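Local coordinates for protein dextranase (Pseudarthrobacter oxydans, PDB 6NZS) that hydrolyses internal alpha-1,6-glucosidic linkages of dextran as an endo-acting glycoside hydrolase of family 49, at residues Phe476-Val481 and Val502-Ile507; Ala488-Ala493 and Val519-Arg524. One frame throughout, in Å; residues are numbered along the deposited sequence.

Contact 1 of 2, residues Phe476-Val481 and Val502-Ile507; sequences FENITV and VKNLNI
Asn506 reaches across to Thr480 on the neighbouring strand. From CB, on the same side of the sheet as Thr480, CG stands between the backbone N and the carbonyl carbon (chi1 62°), and the amide reaches over to the other strand. CG lies 3.8 Å from Thr480 CA. OD1 sits against the Thr480 methyl, CG2, while ND2 donates to Thr480 OG1 at 3.0 Å, the hydroxyl lying close to the amide plane. ND2 also bonds Asn504 O in its own strand. That carbonyl thus takes two donors, Asn506 ND2 and Ile479 N, from opposite faces of its plane, and the Asn506 amide is held against rotation at its nitrogen.

Two residues earlier, Asn504 ND2 donates to Asn478 OD1 (3.0 Å) from above the carbonyl plane, with the two amides turned 81° apart. Asn478 ND2 in turn bonds Asn430 OD1 of strand 423-435, so three side-chain amides run across successive strands. Asn478 and Asn504, level with each other, both have positive phi, which marks a bend in each strand. Beyond them Glu477 and Lys503 extend side by side; Lys503 CD lies 3.7 Å from Glu477 OE2, while the charged ends stay outside salt-bridge distance and Glu477 OE1 pairs with Arg475.

The other side is apolar. Leu505 CD1 packs on Ile479 CB (3.9 Å) and on Val481 CG2, and Ile507 CG1 runs alongside Val481 CB at 4.0 Å. Phe476, Ile479, Val502 and Leu505 also meet Leu450 inside the fold. Parallel backbone bonds, such as Lys503 N to Phe476 O at 2.8 Å, join the strands. Strands in register, amide side chains bonded from turn to turn and a stacked aliphatic interior fit the right-handed parallel beta-helix of the pectate-lyase-like clan.

Contact 2 of 2, residues Ala488-Ala493 and Val519-Arg524; sequences AIRVYA and VSHLKR
Arg490 holds the carbonyl of Val519 side-on: NE donates to Val519 O at 2.8 Å and NH2 to the same oxygen at 3.0 Å, with that oxygen almost in the guanidinium plane. The chain is extended from CG to NE, and CG packs on His521 CB. Lys444 O takes NH1 and Ser517 O also takes NH2, so the guanidinium ties backbone carbonyls of three separate residues. An alanine here would probably leave Val519 O without both of these donors, and the loop before strand 521-524 less firmly fixed to its neighbour.

Among the other polar contacts, Ser520 OG accepts from Ile489 N (3.0 Å), and a water lies between Ser520 OG and Ala488 N. Tyr492 OH and His521 ND1 are hydrogen-bonded at 2.7 Å, each at the other ring's edge; the planes stand 81° apart and meet rim to rim, with neither ring over the other's face.

The backbones pair as parallel strands of a beta-helix, 521-524 being the outermost strand of its six-stranded parallel sheet within the chain, next to 489-493. His521 N bonds Ile489 O, Val491 N bonds His521 O, Lys523 N bonds Val491 O, and Ala493 N bonds Lys523 O. Across 489-493 lies strand 450-452, close to the Cys448-Cys487 disulfide.

Apolar contacts divide between the two sides of the sheet. Val491 CB meets Leu522 CD1 at 3.8 Å, the side chains lying alongside each other. On the Tyr492 side, Lys523 CD lies 3.8 Å from Tyr492 CE1 at the ring edge, and Lys523 CE sits over the centre of the His521 ring, 3.8 Å above its plane. A bend at chi4 (-71°) then carries NZ off to its salt bridge with Asp575.

Contacts 1 and 2 alternate along the chain: 476-481, then 488-493, then 502-507, then 519-524. Each therefore joins strands from successive turns of the beta-helix, but on different walls. Contact 1 belongs to the long curled run of parallel strands, contact 2 to the end of the six-stranded parallel sheet. Their centres are 16 Å apart, and strand 489-493 leads directly into strand 495-507. They meet inside the coil, where Leu505 CD2 lies 3.9 Å from Ala488 CB and Ile507 CD1 also touches this methyl. Through this packing the two walls share part of the apolar interior near the C-terminal end of the solenoid. All four segments fall within the family 49 range.

Contact 1 of 2, residues Phe476-Val481 and Val502-Ile507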
ATOM      1  N   PHE A 476     -11.014  -9.593 -10.814  1.00 11.81           N
ATOM      2  CA  PHE A 476     -10.974  -8.529  -9.816  1.00 12.32           C
ATOM      3  C   PHE A 476     -12.425  -8.213  -9.491  1.00 14.87           C
ATOM      4  O   PHE A 476     -13.150  -7.699 -10.349  1.00 17.88           O
ATOM      5  CB  PHE A 476     -10.286  -7.288 -10.388  1.00 13.80           C
ATOM      6  CG  PHE A 476      -8.900  -7.541 -10.897  1.00 11.59           C
ATOM      7  CD1 PHE A 476      -8.686  -7.916 -12.211  1.00 14.12           C
ATOM      8  CD2 PHE A 476      -7.806  -7.407 -10.061  1.00 12.79           C
ATOM      9  CE1 PHE A 476      -7.402  -8.156 -12.687  1.00 15.06           C
ATOM     10  CE2 PHE A 476      -6.529  -7.651 -10.522  1.00 14.82           C
ATOM     11  CZ  PHE A 476      -6.317  -8.025 -11.829  1.00 15.96           C
ATOM     12  N   GLU A 477     -12.861  -8.513  -8.273  1.00 10.84           N
ATOM     13  CA  GLU A 477     -14.260  -8.334  -7.896  1.00 12.24           C
ATOM     14  C   GLU A 477     -14.354  -7.413  -6.694  1.00 11.99           C
ATOM     15  O   GLU A 477     -13.782  -7.710  -5.638  1.00 11.12           O
ATOM     16  CB  GLU A 477     -14.947  -9.670  -7.596  1.00 16.28           C
ATOM     17  CG  GLU A 477     -16.385  -9.484  -7.144  1.00 17.31           C
ATOM     18  CD  GLU A 477     -17.248 -10.718  -7.309  1.00 23.13           C
ATOM     19  OE1 GLU A 477     -16.758 -11.726  -7.857  1.00 24.76           O
ATOM     20  OE2 GLU A 477     -18.425 -10.664  -6.891  1.00 26.25           O
ATOM     21  N   ASN A 478     -15.107  -6.318  -6.860  1.00 10.61           N
ATOM     22  CA  ASN A 478     -15.304  -5.259  -5.873  1.00  9.78           C
ATOM     23  C   ASN A 478     -14.045  -4.414  -5.748  1.00 11.09           C
ATOM     24  O   ASN A 478     -13.139  -4.739  -4.977  1.00 10.91           O
ATOM     25  CB  ASN A 478     -15.792  -5.795  -4.519  1.00 11.96           C
ATOM     26  CG  ASN A 478     -17.054  -6.615  -4.645  1.00 14.62           C
ATOM     27  OD1 ASN A 478     -17.870  -6.383  -5.535  1.00 15.50           O
ATOM     28  ND2 ASN A 478     -17.216  -7.587  -3.759  1.00 16.54           N
ATOM     29  N   ILE A 479     -13.975  -3.343  -6.532  1.00  9.78           N
ATOM     30  CA  ILE A 479     -12.928  -2.337  -6.411  1.00  9.98           C
ATOM     31  C   ILE A 479     -13.657  -1.020  -6.213  1.00  9.74           C
ATOM     32  O   ILE A 479     -14.182  -0.436  -7.171  1.00 10.34           O
ATOM     33  CB  ILE A 479     -12.007  -2.275  -7.630  1.00  9.29           C
ATOM     34  CG1 ILE A 479     -11.424  -3.651  -7.980  1.00 11.09           C
ATOM     35  CG2 ILE A 479     -10.890  -1.270  -7.356  1.00 10.51           C
ATOM     36  CD1 ILE A 479     -10.622  -3.644  -9.284  1.00 12.44           C
ATOM     37  N   THR A 480     -13.708  -0.555  -4.973  1.00  8.67           N
ATOM     38  CA  THR A 480     -14.418   0.663  -4.622  1.00  9.32           C
ATOM     39  C   THR A 480     -13.422   1.813  -4.589  1.00  9.47           C
ATOM     40  O   THR A 480     -12.451   1.775  -3.826  1.00 10.70           O
ATOM     41  CB  THR A 480     -15.087   0.478  -3.262  1.00  9.98           C
ATOM     42  OG1 THR A 480     -16.072  -0.566  -3.364  1.00 11.14           O
ATOM     43  CG2 THR A 480     -15.757   1.764  -2.810  1.00 12.33           C
ATOM     44  N   VAL A 481     -13.643   2.813  -5.436  1.00  8.35           N
ATOM     45  CA  VAL A 481     -12.751   3.964  -5.547  1.00  7.63           C
ATOM     46  C   VAL A 481     -13.514   5.178  -5.043  1.00  8.64           C
ATOM     47  O   VAL A 481     -14.521   5.593  -5.635  1.00  9.49           O
ATOM     48  CB  VAL A 481     -12.264   4.171  -6.985  1.00  7.95           C
ATOM     49  CG1 VAL A 481     -11.294   5.344  -7.051  1.00  9.99           C
ATOM     50  CG2 VAL A 481     -11.607   2.889  -7.504  1.00  9.34           C
ATOM     51  N   VAL A 502     -13.378  -7.738 -14.515  1.00 11.83           N
ATOM     52  CA  VAL A 502     -13.424  -6.657 -13.532  1.00 12.17           C
ATOM     53  C   VAL A 502     -14.889  -6.457 -13.173  1.00 11.32           C
ATOM     54  O   VAL A 502     -15.668  -5.950 -13.992  1.00 12.78           O
ATOM     55  CB  VAL A 502     -12.803  -5.360 -14.074  1.00 11.95           C
ATOM     56  CG1 VAL A 502     -12.827  -4.263 -13.008  1.00 12.47           C
ATOM     57  CG2 VAL A 502     -11.373  -5.605 -14.555  1.00 12.74           C
ATOM     58  N   LYS A 503     -15.269  -6.867 -11.969  1.00 11.10           N
ATOM     59  CA  LYS A 503     -16.652  -6.813 -11.516  1.00 10.93           C
ATOM     60  C   LYS A 503     -16.778  -5.796 -10.388  1.00 11.08           C
ATOM     61  O   LYS A 503     -16.010  -5.829  -9.419  1.00 10.86           O
ATOM     62  CB  LYS A 503     -17.130  -8.185 -11.032  1.00 12.87           C
ATOM     63  CG  LYS A 503     -18.597  -8.201 -10.640  1.00 13.90           C
ATOM     64  CD  LYS A 503     -19.095  -9.619 -10.349  1.00 16.96           C
ATOM     65  CE  LYS A 503     -20.582  -9.598 -10.030  1.00 21.72           C
ATOM     66  NZ  LYS A 503     -21.168 -10.970  -9.975  1.00 24.96           N
ATOM     67  N   ASN A 504     -17.755  -4.901 -10.507  1.00 10.23           N
ATOM     68  CA  ASN A 504     -18.012  -3.875  -9.493  1.00 10.32           C
ATOM     69  C   ASN A 504     -16.791  -2.991  -9.231  1.00 10.26           C
ATOM     70  O   ASN A 504     -16.442  -2.695  -8.082  1.00 11.29           O
ATOM     71  CB  ASN A 504     -18.586  -4.451  -8.189  1.00 11.24           C
ATOM     72  CG  ASN A 504     -19.107  -3.356  -7.259  1.00 18.27           C
ATOM     73  OD1 ASN A 504     -19.536  -2.288  -7.718  1.00 18.70           O
ATOM     74  ND2 ASN A 504     -19.048  -3.602  -5.955  1.00 19.89           N
ATOM     75  N   LEU A 505     -16.143  -2.556 -10.308  1.00 10.81           N
ATOM     76  CA  LEU A 505     -15.285  -1.377 -10.232  1.00  9.53           C
ATOM     77  C   LEU A 505     -16.226  -0.188 -10.139  1.00 10.06           C
ATOM     78  O   LEU A 505     -16.864   0.190 -11.128  1.00 10.39           O
ATOM     79  CB  LEU A 505     -14.401  -1.275 -11.473  1.00  9.41           C
ATOM     80  CG  LEU A 505     -13.642   0.050 -11.627  1.00  9.00           C
ATOM     81  CD1 LEU A 505     -12.713   0.279 -10.438  1.00 11.54           C
ATOM     82  CD2 LEU A 505     -12.875   0.109 -12.938  1.00 10.80           C
ATOM     83  N   ASN A 506     -16.353   0.387  -8.942  1.00  9.03           N
ATOM     84  CA  ASN A 506     -17.275   1.487  -8.703  1.00 10.04           C
ATOM     85  C   ASN A 506     -16.467   2.714  -8.319  1.00 10.21           C
ATOM     86  O   ASN A 506     -15.756   2.715  -7.307  1.00 10.72           O
ATOM     87  CB  ASN A 506     -18.351   1.128  -7.670  1.00 12.25           C
ATOM     88  CG  ASN A 506     -17.788   0.798  -6.303  1.00 14.08           C
ATOM     89  OD1 ASN A 506     -17.813   1.636  -5.398  1.00 16.57           O
ATOM     90  ND2 ASN A 506     -17.333  -0.445  -6.122  1.00 13.34           N
ATOM     91  N   ILE A 507     -16.535   3.731  -9.166  1.00 10.10           N
ATOM     92  CA  ILE A 507     -15.766   4.962  -9.010  1.00  9.81           C
ATOM     93  C   ILE A 507     -16.732   6.081  -8.644  1.00 10.24           C
ATOM     94  O   ILE A 507     -17.762   6.259  -9.304  1.00 10.98           O
ATOM     95  CB  ILE A 507     -14.999   5.277 -10.306  1.00  9.54           C
ATOM     96  CG1 ILE A 507     -13.965   4.181 -10.589  1.00 11.76           C
ATOM     97  CG2 ILE A 507     -14.326   6.649 -10.235  1.00 10.79           C
ATOM     98  CD1 ILE A 507     -13.293   4.310 -11.958  1.00 13.08           C
TER

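Contact 2 of 2, residues Ala488-Ala493 and Val519-Arg524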
ATOM      1  N   ALA A 488      -9.939   4.557 -15.343  1.00  8.75           N
ATOM      2  CA  ALA A 488     -10.279   3.216 -14.872  1.00  9.20           C
ATOM      3  C   ALA A 488      -9.213   2.178 -15.218  1.00  8.69           C
ATOM      4  O   ALA A 488      -8.714   1.481 -14.331  1.00  9.79           O
ATOM      5  CB  ALA A 488     -11.640   2.783 -15.427  1.00 10.98           C
ATOM      6  N   ILE A 489      -8.875   2.036 -16.499  1.00  9.26           N
ATOM      7  CA  ILE A 489      -8.054   0.903 -16.928  1.00  9.93           C
ATOM      8  C   ILE A 489      -7.279   1.244 -18.194  1.00  8.99           C
ATOM      9  O   ILE A 489      -7.847   1.747 -19.168  1.00  9.68           O
ATOM     10  CB  ILE A 489      -8.907  -0.373 -17.092  1.00 10.46           C
ATOM     11  CG1 ILE A 489      -8.032  -1.557 -17.490  1.00 10.42           C
ATOM     12  CG2 ILE A 489     -10.029  -0.162 -18.103  1.00 11.57           C
ATOM     13  CD1 ILE A 489      -8.714  -2.913 -17.247  1.00 11.66           C
ATOM     14  N   ARG A 490      -5.980   0.942 -18.192  1.00  9.00           N
ATOM     15  CA  ARG A 490      -5.168   1.050 -19.400  1.00  9.13           C
ATOM     16  C   ARG A 490      -4.376  -0.235 -19.549  1.00 10.45           C
ATOM     17  O   ARG A 490      -3.509  -0.530 -18.724  1.00 10.10           O
ATOM     18  CB  ARG A 490      -4.247   2.271 -19.380  1.00 10.78           C
ATOM     19  CG  ARG A 490      -4.983   3.555 -19.727  1.00 11.02           C
ATOM     20  CD  ARG A 490      -4.129   4.805 -19.587  1.00  9.63           C
ATOM     21  NE  ARG A 490      -5.022   5.957 -19.590  1.00 10.09           N
ATOM     22  CZ  ARG A 490      -4.683   7.192 -19.237  1.00 10.27           C
ATOM     23  NH1 ARG A 490      -3.442   7.475 -18.876  1.00 10.52           N
ATOM     24  NH2 ARG A 490      -5.607   8.145 -19.239  1.00 10.26           N
ATOM     25  N   VAL A 491      -4.672  -0.990 -20.600  1.00 10.60           N
ATOM     26  CA  VAL A 491      -3.981  -2.241 -20.879  1.00 10.04           C
ATOM     27  C   VAL A 491      -3.194  -2.065 -22.167  1.00 11.34           C
ATOM     28  O   VAL A 491      -3.777  -2.016 -23.255  1.00 12.15           O
ATOM     29  CB  VAL A 491      -4.972  -3.407 -20.986  1.00 11.26           C
ATOM     30  CG1 VAL A 491      -4.250  -4.694 -21.399  1.00 14.58           C
ATOM     31  CG2 VAL A 491      -5.700  -3.608 -19.654  1.00 12.94           C
ATOM     32  N   TYR A 492      -1.874  -1.961 -22.044  1.00 11.44           N
ATOM     33  CA  TYR A 492      -0.967  -2.075 -23.186  1.00 11.77           C
ATOM     34  C   TYR A 492      -0.476  -3.516 -23.160  1.00 12.71           C
ATOM     35  O   TYR A 492       0.419  -3.864 -22.387  1.00 13.74           O
ATOM     36  CB  TYR A 492       0.148  -1.034 -23.095  1.00 13.56           C
ATOM     37  CG  TYR A 492      -0.456   0.340 -22.912  1.00 12.47           C
ATOM     38  CD1 TYR A 492      -1.018   1.024 -23.983  1.00 12.05           C
ATOM     39  CD2 TYR A 492      -0.544   0.911 -21.648  1.00 11.37           C
ATOM     40  CE1 TYR A 492      -1.622   2.264 -23.802  1.00 14.89           C
ATOM     41  CE2 TYR A 492      -1.135   2.129 -21.456  1.00 12.07           C
ATOM     42  CZ  TYR A 492      -1.663   2.808 -22.533  1.00 12.08           C
ATOM     43  OH  TYR A 492      -2.269   4.029 -22.331  1.00 13.06           O
ATOM     44  N   ALA A 493      -1.118  -4.368 -23.963  1.00 13.27           N
ATOM     45  CA  ALA A 493      -0.924  -5.809 -23.839  1.00 13.31           C
ATOM     46  C   ALA A 493       0.433  -6.217 -24.392  1.00 14.49           C
ATOM     47  O   ALA A 493       0.697  -6.060 -25.588  1.00 14.27           O
ATOM     48  CB  ALA A 493      -2.037  -6.561 -24.562  1.00 13.42           C
ATOM     49  N   VAL A 519      -8.966   8.820 -20.288  1.00  9.93           N
ATOM     50  CA  VAL A 519      -9.355   7.730 -21.172  1.00 12.06           C
ATOM     51  C   VAL A 519      -8.864   6.393 -20.632  1.00 11.95           C
ATOM     52  O   VAL A 519      -7.798   6.294 -20.010  1.00 11.96           O
ATOM     53  CB  VAL A 519      -8.798   8.004 -22.581  1.00 11.73           C
ATOM     54  CG1 VAL A 519      -7.279   7.876 -22.604  1.00 12.22           C
ATOM     55  CG2 VAL A 519      -9.430   7.066 -23.609  1.00 14.75           C
ATOM     56  N   SER A 520      -9.659   5.357 -20.865  1.00 10.81           N
ATOM     57  CA  SER A 520      -9.234   3.979 -20.660  1.00 10.63           C
ATOM     58  C   SER A 520      -8.817   3.386 -22.003  1.00 12.02           C
ATOM     59  O   SER A 520      -9.426   3.688 -23.033  1.00 11.41           O
ATOM     60  CB  SER A 520     -10.368   3.161 -20.047  1.00  9.94           C
ATOM     61  OG  SER A 520     -10.490   3.441 -18.655  1.00 10.34           O
ATOM     62  N   HIS A 521      -7.763   2.552 -21.987  1.00 11.01           N
ATOM     63  CA  HIS A 521      -7.140   2.026 -23.200  1.00 11.92           C
ATOM     64  C   HIS A 521      -7.084   0.504 -23.181  1.00 11.08           C
ATOM     65  O   HIS A 521      -6.978  -0.124 -22.127  1.00 11.24           O
ATOM     66  CB  HIS A 521      -5.693   2.528 -23.340  1.00 11.92           C
ATOM     67  CG  HIS A 521      -5.572   3.883 -23.965  1.00 10.47           C
ATOM     68  ND1 HIS A 521      -4.395   4.599 -23.963  1.00 12.03           N
ATOM     69  CD2 HIS A 521      -6.483   4.657 -24.601  1.00 13.01           C
ATOM     70  CE1 HIS A 521      -4.579   5.748 -24.591  1.00 13.68           C
ATOM     71  NE2 HIS A 521      -5.839   5.809 -24.984  1.00 12.79           N
ATOM     72  N   LEU A 522      -7.120  -0.078 -24.381  1.00 12.03           N
ATOM     73  CA  LEU A 522      -6.921  -1.514 -24.582  1.00 11.21           C
ATOM     74  C   LEU A 522      -6.254  -1.659 -25.943  1.00 11.46           C
ATOM     75  O   LEU A 522      -6.897  -1.420 -26.973  1.00 12.68           O
ATOM     76  CB  LEU A 522      -8.258  -2.241 -24.558  1.00 10.21           C
ATOM     77  CG  LEU A 522      -8.210  -3.762 -24.752  1.00 11.51           C
ATOM     78  CD1 LEU A 522      -7.469  -4.455 -23.602  1.00 15.58           C
ATOM     79  CD2 LEU A 522      -9.614  -4.303 -24.858  1.00 13.26           C
ATOM     80  N   LYS A 523      -4.969  -2.021 -25.951  1.00 12.25           N
ATOM     81  CA  LYS A 523      -4.168  -2.009 -27.169  1.00 12.60           C
ATOM     82  C   LYS A 523      -3.332  -3.275 -27.235  1.00 14.02           C
ATOM     83  O   LYS A 523      -2.835  -3.751 -26.212  1.00 15.39           O
ATOM     84  CB  LYS A 523      -3.218  -0.804 -27.185  1.00 12.99           C
ATOM     85  CG  LYS A 523      -3.930   0.554 -27.157  1.00 14.34           C
ATOM     86  CD  LYS A 523      -2.946   1.703 -27.331  1.00 15.17           C
ATOM     87  CE  LYS A 523      -3.666   3.042 -27.359  1.00 16.22           C
ATOM     88  NZ  LYS A 523      -4.442   3.214 -28.627  1.00 20.08           N
ATOM     89  N   ARG A 524      -3.167  -3.806 -28.449  1.00 14.77           N
ATOM     90  CA  ARG A 524      -2.368  -5.004 -28.686  1.00 15.76           C
ATOM     91  C   ARG A 524      -1.023  -4.587 -29.268  1.00 14.99           C
ATOM     92  O   ARG A 524      -0.964  -4.020 -30.364  1.00 17.07           O
ATOM     93  CB  ARG A 524      -3.093  -5.947 -29.651  1.00 17.48           C
ATOM     94  CG  ARG A 524      -4.455  -6.393 -29.155  1.00 18.90           C
ATOM     95  CD  ARG A 524      -5.059  -7.496 -30.008  1.00 25.54           C
ATOM     96  NE  ARG A 524      -5.432  -7.050 -31.348  1.00 28.86           N
ATOM     97  CZ  ARG A 524      -5.082  -7.669 -32.472  1.00 30.65           C
ATOM     98  NH1 ARG A 524      -4.333  -8.761 -32.435  1.00 27.96           N
ATOM     99  NH2 ARG A 524      -5.478  -7.190 -33.642  1.00 33.55           N
TER
HETATM  100  O   HOH W   1     -11.399   5.839 -17.561  1.00 10.23           O